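Local coordinates for protein methylenetetrahydrofolate--tRNA-(uracil-5-)-methyltransferase TrmFO (Thermus thermophilus, PDB 3G5S) that probably catalyses the folate-dependent methylation of uridine 54 in tRNA to 5-methyluridine, with FAD as cofactor and NADH or NADPH as reductant, at residues G75-E80 / G102-R107; V27-M32 / P112-V117. All coordinates share one frame; numbering follows the deposited sequence.

In the fold
Both contacts lie in the Rossmann-type FAD-binding part of the chain, their centres 15 Å apart and their nearest atoms about 6 Å from each other. Contact 2 pairs strand 27-30 with strand 114-117, the outermost on that side of a five-stranded parallel sheet; contact 1, nested between these strands in sequence, packs helix 77-84 against helix 97-109. The latter helix leads directly into strand 114-117, so the two contacts are joined by the chain as well as by proximity. Helix 11-22 touches side chains of both. Contact 2 carries the acid that holds the adenosine ribose of FAD, whereas contact 1 packs beside the glycine-rich region without reaching the cofactor.

Contact 1 of 2, residues G75-E80 / G102-R107; sequences GSLVME and GYITER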
# COMPACT_ATOMS: atom_id res chain seq x y z
N GLY A 75 0.10 11.89 17.08
CA GLY A 75 -1.20 12.36 17.54
C GLY A 75 -2.36 12.03 16.61
O GLY A 75 -3.34 12.76 16.54
N SER A 76 -2.24 10.92 15.89
CA SER A 76 -3.28 10.46 14.96
C SER A 76 -4.65 10.27 15.62
O SER A 76 -4.77 9.60 16.65
CB SER A 76 -2.81 9.13 14.36
OG SER A 76 -3.87 8.36 13.81
N LEU A 77 -5.68 10.83 14.99
CA LEU A 77 -7.05 10.62 15.43
C LEU A 77 -7.46 9.16 15.27
O LEU A 77 -8.16 8.60 16.11
CB LEU A 77 -7.99 11.52 14.64
CG LEU A 77 -9.48 11.42 14.96
CD1 LEU A 77 -9.75 11.79 16.41
CD2 LEU A 77 -10.27 12.33 14.02
N VAL A 78 -7.06 8.55 14.16
CA VAL A 78 -7.35 7.15 13.94
C VAL A 78 -6.76 6.28 15.05
O VAL A 78 -7.43 5.38 15.56
CB VAL A 78 -6.88 6.70 12.53
CG1 VAL A 78 -6.78 5.19 12.42
CG2 VAL A 78 -7.84 7.26 11.48
N MSE A 79 -5.53 6.57 15.48
CA MSE A 79 -4.96 5.79 16.58
C MSE A 79 -5.65 6.06 17.91
O MSE A 79 -5.82 5.14 18.71
CB MSE A 79 -3.45 6.00 16.69
CG MSE A 79 -2.66 5.39 15.54
SE MSE A 79 -2.98 3.50 15.27
CE MSE A 79 -2.41 2.87 17.02
N GLU A 80 -6.06 7.30 18.16
CA GLU A 80 -6.84 7.60 19.37
C GLU A 80 -8.11 6.77 19.38
O GLU A 80 -8.46 6.14 20.39
CB GLU A 80 -7.22 9.08 19.41
CG GLU A 80 -6.08 10.04 19.68
CD GLU A 80 -6.56 11.47 19.88
OE1 GLU A 80 -7.79 11.71 19.90
OE2 GLU A 80 -5.70 12.36 20.00
N GLY A 102 -17.54 6.19 15.24
CA GLY A 102 -18.32 7.14 16.00
C GLY A 102 -17.46 8.22 16.64
O GLY A 102 -17.78 9.40 16.58
N TYR A 103 -16.36 7.80 17.26
CA TYR A 103 -15.44 8.73 17.90
C TYR A 103 -14.83 9.69 16.88
O TYR A 103 -14.77 10.90 17.10
CB TYR A 103 -14.34 7.96 18.65
CG TYR A 103 -13.29 8.83 19.31
CD1 TYR A 103 -13.48 9.31 20.60
CD2 TYR A 103 -12.11 9.15 18.66
CE1 TYR A 103 -12.51 10.09 21.22
CE2 TYR A 103 -11.14 9.93 19.27
CZ TYR A 103 -11.35 10.40 20.54
OH TYR A 103 -10.39 11.17 21.15
N ILE A 104 -14.37 9.15 15.76
CA ILE A 104 -13.77 9.96 14.72
C ILE A 104 -14.77 10.98 14.17
O ILE A 104 -14.44 12.16 14.00
CB ILE A 104 -13.22 9.06 13.59
CG1 ILE A 104 -12.03 8.25 14.12
CG2 ILE A 104 -12.81 9.89 12.39
CD1 ILE A 104 -11.58 7.14 13.20
N THR A 105 -15.99 10.53 13.93
CA THR A 105 -17.03 11.39 13.38
C THR A 105 -17.37 12.51 14.36
O THR A 105 -17.52 13.66 13.96
CB THR A 105 -18.28 10.58 13.04
OG1 THR A 105 -17.96 9.58 12.06
CG2 THR A 105 -19.37 11.49 12.49
N GLU A 106 -17.48 12.17 15.64
CA GLU A 106 -17.77 13.17 16.66
C GLU A 106 -16.66 14.22 16.80
O GLU A 106 -16.94 15.42 16.86
CB GLU A 106 -18.04 12.51 18.02
CG GLU A 106 -19.28 11.63 18.05
CD GLU A 106 -19.57 11.08 19.43
OE1 GLU A 106 -19.45 11.84 20.41
OE2 GLU A 106 -19.92 9.88 19.54
N ARG A 107 -15.41 13.77 16.85
CA ARG A 107 -14.30 14.70 17.04
C ARG A 107 -14.18 15.66 15.86
O ARG A 107 -13.97 16.85 16.05
CB ARG A 107 -12.96 13.96 17.25
CG ARG A 107 -12.83 13.19 18.56
CD ARG A 107 -13.08 14.04 19.80
NE ARG A 107 -12.25 15.24 19.88
CZ ARG A 107 -10.98 15.26 20.27
NH1 ARG A 107 -10.36 14.14 20.60
NH2 ARG A 107 -10.31 16.41 20.34
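Leu77, near the start of helix 77-84, carries most of the apolar contact with helix 97-109. Its CG is anti to the backbone N (chi1 179°), and its two methyls divide the work: CD1 meets Tyr103 CE2 at 3.7 Å and also rests on Arg107 CB and CG, while CD2 lies 3.9 Å from Ile104 CG2. Alongside, Val78 CG2 approaches Ile104 CD1 at 4.1 Å. Trp18 and Leu11 of helix 11-22 touch Leu77 and Val78 respectively.

The polar part lies on the partly exposed side, with Glu80, Tyr103 and Arg107. Tyr103 OH donates to Glu80 OE1 at 2.9 Å, reaching the anti side of the carboxylate 27° out of its plane. Glu80 OE1 also forms a long salt bridge with Arg107 NH1, 3.6 Å away, and Arg107 NH1 in turn makes a weak hydrogen bond to Tyr103 OH. Arg107 CG, anti to the carbonyl carbon (chi1 -69°), lies over one face of the tyrosine ring, 3.7 Å above the plane and offset toward the rim. A phenylalanine in place of Tyr103 would probably leave Glu80 OE1 with only the long ion pair to Arg107 across this contact.

Ser76 OG caps the helix by accepting from Met79 N at 3.0 Å. With the ion pair long, the one firm polar link between the helices here is Tyr103 OH to Glu80 OE1, and the apolar contacts of Leu77, Val78 and Ile104 probably supply much of the attachment.

Contact 2 of 2, residues V27-M32 / P112-V117; sequences VRLFEM and PLLEVV. With FAD (flavin-adenine dinucleotide), chain B.
The second strand of the Rossmann-type sheet, 27-30, pairs in parallel with edge strand 114-117 and leads into Glu31, the acid that follows it and holds the FAD ribose. Five backbone hydrogen bonds join the segments, from Val27 N to Leu113 O at one end to Glu31 N to Val117 O at the other. Between them, Leu29 N donates to Glu115 O at 2.8 Å, and the carbonyls of Val27 and Leu29 accept from Glu115 and Val117.

In the classic dinucleotide-binding fold, an acid at the end of the second strand grips the adenosine ribose, and Glu31 does so here. Its chain turns at chi2 (51°) to bring CD up to the O2B and O3B hydroxyls, where OE1 accepts from FAD O2B and OE2 from FAD O3B, both at 2.7 Å. Ala9 N also bonds OE2, and Arg33 N bonds OE1. Beyond Glu31, the selenium of Met32, modelled as selenomethionine, lies 3.7 Å from FAD C5A of the adenine.

On one face of the strand pair, Leu114 CD1 tucks against Val27 CG1 at 3.5 Å and also meets Leu29 CB; Val27 continues this apolar layer onto helix 11-22. On the other face, Phe30 CD2 lies 3.7 Å from Val117 CB, while Val117 CG2 packs on Arg28 CG. Arg28 and Glu115 run side by side with their charged planes 76° apart, and their salt bridge, Arg28 NE to Glu115 OE2, is long at 3.7 Å. A water donates to Glu115 OE1 and accepts weakly from Arg28 NE; Arg28 NH1 is bound by Asn5.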
# COMPACT_ATOMS: atom_id res chain seq x y z
N VAL A 27 -11.09 23.47 7.21
CA VAL A 27 -11.26 22.37 6.29
C VAL A 27 -12.68 22.35 5.75
O VAL A 27 -13.63 22.65 6.47
CB VAL A 27 -10.95 21.02 6.99
CG1 VAL A 27 -11.29 19.84 6.09
CG2 VAL A 27 -9.49 20.97 7.43
N ARG A 28 -12.78 22.02 4.47
CA ARG A 28 -14.04 21.69 3.83
C ARG A 28 -13.94 20.21 3.47
O ARG A 28 -13.19 19.83 2.56
CB ARG A 28 -14.21 22.53 2.57
CG ARG A 28 -15.55 22.36 1.89
CD ARG A 28 -15.69 23.29 0.68
NE ARG A 28 -15.66 24.70 1.06
CZ ARG A 28 -14.64 25.53 0.83
NH1 ARG A 28 -13.54 25.09 0.22
NH2 ARG A 28 -14.72 26.80 1.21
N LEU A 29 -14.65 19.38 4.23
CA LEU A 29 -14.58 17.94 4.10
C LEU A 29 -15.78 17.44 3.32
O LEU A 29 -16.91 17.57 3.78
CB LEU A 29 -14.54 17.30 5.48
CG LEU A 29 -14.50 15.77 5.56
CD1 LEU A 29 -13.25 15.24 4.89
CD2 LEU A 29 -14.57 15.33 7.01
N PHE A 30 -15.52 16.90 2.13
CA PHE A 30 -16.58 16.39 1.26
C PHE A 30 -16.75 14.89 1.47
O PHE A 30 -15.77 14.14 1.48
CB PHE A 30 -16.24 16.62 -0.21
CG PHE A 30 -16.19 18.06 -0.64
CD1 PHE A 30 -15.01 18.79 -0.52
CD2 PHE A 30 -17.29 18.67 -1.20
CE1 PHE A 30 -14.96 20.11 -0.93
CE2 PHE A 30 -17.24 19.98 -1.61
CZ PHE A 30 -16.08 20.70 -1.48
N GLU A 31 -18.00 14.46 1.61
CA GLU A 31 -18.31 13.05 1.70
C GLU A 31 -19.64 12.79 1.03
O GLU A 31 -20.65 13.41 1.38
CB GLU A 31 -18.34 12.59 3.16
CG GLU A 31 -18.75 11.13 3.34
CD GLU A 31 -17.95 10.19 2.47
OE1 GLU A 31 -18.57 9.49 1.63
OE2 GLU A 31 -16.70 10.15 2.61
N MSE A 32 -19.66 11.88 0.07
CA MSE A 32 -20.90 11.62 -0.66
C MSE A 32 -21.87 10.71 0.10
O MSE A 32 -23.07 10.73 -0.16
CB MSE A 32 -20.59 11.05 -2.03
CG MSE A 32 -19.99 9.67 -2.02
SE MSE A 32 -19.50 9.13 -3.81
CE MSE A 32 -19.00 7.29 -3.42
N PRO A 112 -14.58 23.48 15.49
CA PRO A 112 -15.08 24.78 15.01
C PRO A 112 -14.61 25.13 13.61
O PRO A 112 -15.24 25.96 12.95
CB PRO A 112 -14.47 25.78 16.00
CG PRO A 112 -14.06 24.99 17.19
CD PRO A 112 -13.72 23.62 16.68
N LEU A 113 -13.51 24.53 13.16
CA LEU A 113 -12.94 24.89 11.86
C LEU A 113 -13.28 23.91 10.74
O LEU A 113 -12.78 24.05 9.62
CB LEU A 113 -11.43 25.08 11.97
CG LEU A 113 -10.93 26.15 12.95
CD1 LEU A 113 -9.41 26.25 12.90
CD2 LEU A 113 -11.56 27.52 12.67
N LEU A 114 -14.14 22.93 11.02
CA LEU A 114 -14.52 21.94 10.02
C LEU A 114 -15.92 22.18 9.47
O LEU A 114 -16.90 22.22 10.22
CB LEU A 114 -14.46 20.52 10.59
CG LEU A 114 -14.89 19.45 9.59
CD1 LEU A 114 -13.86 19.34 8.48
CD2 LEU A 114 -15.10 18.10 10.24
N GLU A 115 -16.01 22.32 8.15
CA GLU A 115 -17.29 22.30 7.44
C GLU A 115 -17.40 20.99 6.69
O GLU A 115 -16.49 20.60 5.96
CB GLU A 115 -17.39 23.46 6.44
CG GLU A 115 -18.71 23.45 5.67
CD GLU A 115 -18.74 24.40 4.48
OE1 GLU A 115 -19.81 24.52 3.85
OE2 GLU A 115 -17.70 25.01 4.16
N VAL A 116 -18.52 20.30 6.88
CA VAL A 116 -18.81 19.06 6.17
C VAL A 116 -19.77 19.36 5.03
O VAL A 116 -20.79 20.00 5.23
CB VAL A 116 -19.46 18.03 7.11
CG1 VAL A 116 -19.79 16.75 6.35
CG2 VAL A 116 -18.54 17.72 8.28
N VAL A 117 -19.42 18.88 3.84
CA VAL A 117 -20.28 19.02 2.67
C VAL A 117 -20.65 17.62 2.19
O VAL A 117 -19.78 16.84 1.78
CB VAL A 117 -19.57 19.79 1.54
CG1 VAL A 117 -20.48 19.92 0.34
CG2 VAL A 117 -19.13 21.16 2.03
PA FAD B . -12.09 4.94 2.13
O1A FAD B . -12.89 4.03 1.24
O2A FAD B . -11.98 4.59 3.58
O5B FAD B . -12.63 6.44 2.05
C5B FAD B . -12.93 7.05 0.81
C4B FAD B . -14.12 7.95 1.03
O4B FAD B . -14.33 8.75 -0.13
C3B FAD B . -15.41 7.15 1.24
O3B FAD B . -16.08 7.57 2.41
C2B FAD B . -16.23 7.43 -0.02
O2B FAD B . -17.63 7.45 0.18
C1B FAD B . -15.73 8.81 -0.42
N9A FAD B . -15.82 9.19 -1.83
C8A FAD B . -15.44 8.46 -2.93
N7A FAD B . -15.59 9.22 -4.03
C5A FAD B . -16.06 10.44 -3.64
C6A FAD B . -16.39 11.60 -4.32
N6A FAD B . -16.12 11.76 -5.63
N1A FAD B . -16.83 12.68 -3.61
C2A FAD B . -16.98 12.62 -2.24
N3A FAD B . -16.65 11.48 -1.55
C4A FAD B . -16.20 10.42 -2.26
N1 FAD B . -8.00 -2.65 4.49
C2 FAD B . -7.47 -3.30 5.57
O2 FAD B . -6.48 -2.85 6.15
N3 FAD B . -8.06 -4.47 6.02
C4 FAD B . -9.18 -5.01 5.42
O4 FAD B . -9.69 -6.05 5.85
C4X FAD B . -9.71 -4.34 4.32
N5 FAD B . -10.82 -4.83 3.67
C5X FAD B . -11.34 -4.15 2.59
C6 FAD B . -12.47 -4.65 1.94
C7 FAD B . -13.00 -3.99 0.85
C7M FAD B . -14.22 -4.54 0.16
C8 FAD B . -12.41 -2.82 0.39
C8M FAD B . -12.98 -2.10 -0.79
C9 FAD B . -11.28 -2.31 1.03
C9A FAD B . -10.73 -2.97 2.13
N10 FAD B . -9.60 -2.48 2.76
C10 FAD B . -9.11 -3.17 3.86
C1' FAD B . -8.60 -1.67 1.96
C2' FAD B . -8.36 -0.26 2.51
O2' FAD B . -7.39 -0.23 3.54
C3' FAD B . -9.65 0.43 2.95
O3' FAD B . -10.45 0.58 1.79
C4' FAD B . -9.43 1.79 3.59
O4' FAD B . -10.66 2.21 4.15
C5' FAD B . -8.89 2.82 2.60
O5' FAD B . -8.96 4.11 3.16
P FAD B . -9.23 5.37 2.21
O1P FAD B . -8.21 5.43 1.11
O2P FAD B . -9.36 6.56 3.10
O3P FAD B . -10.62 5.03 1.49
O HOH W 1 -18.97 25.00 1.14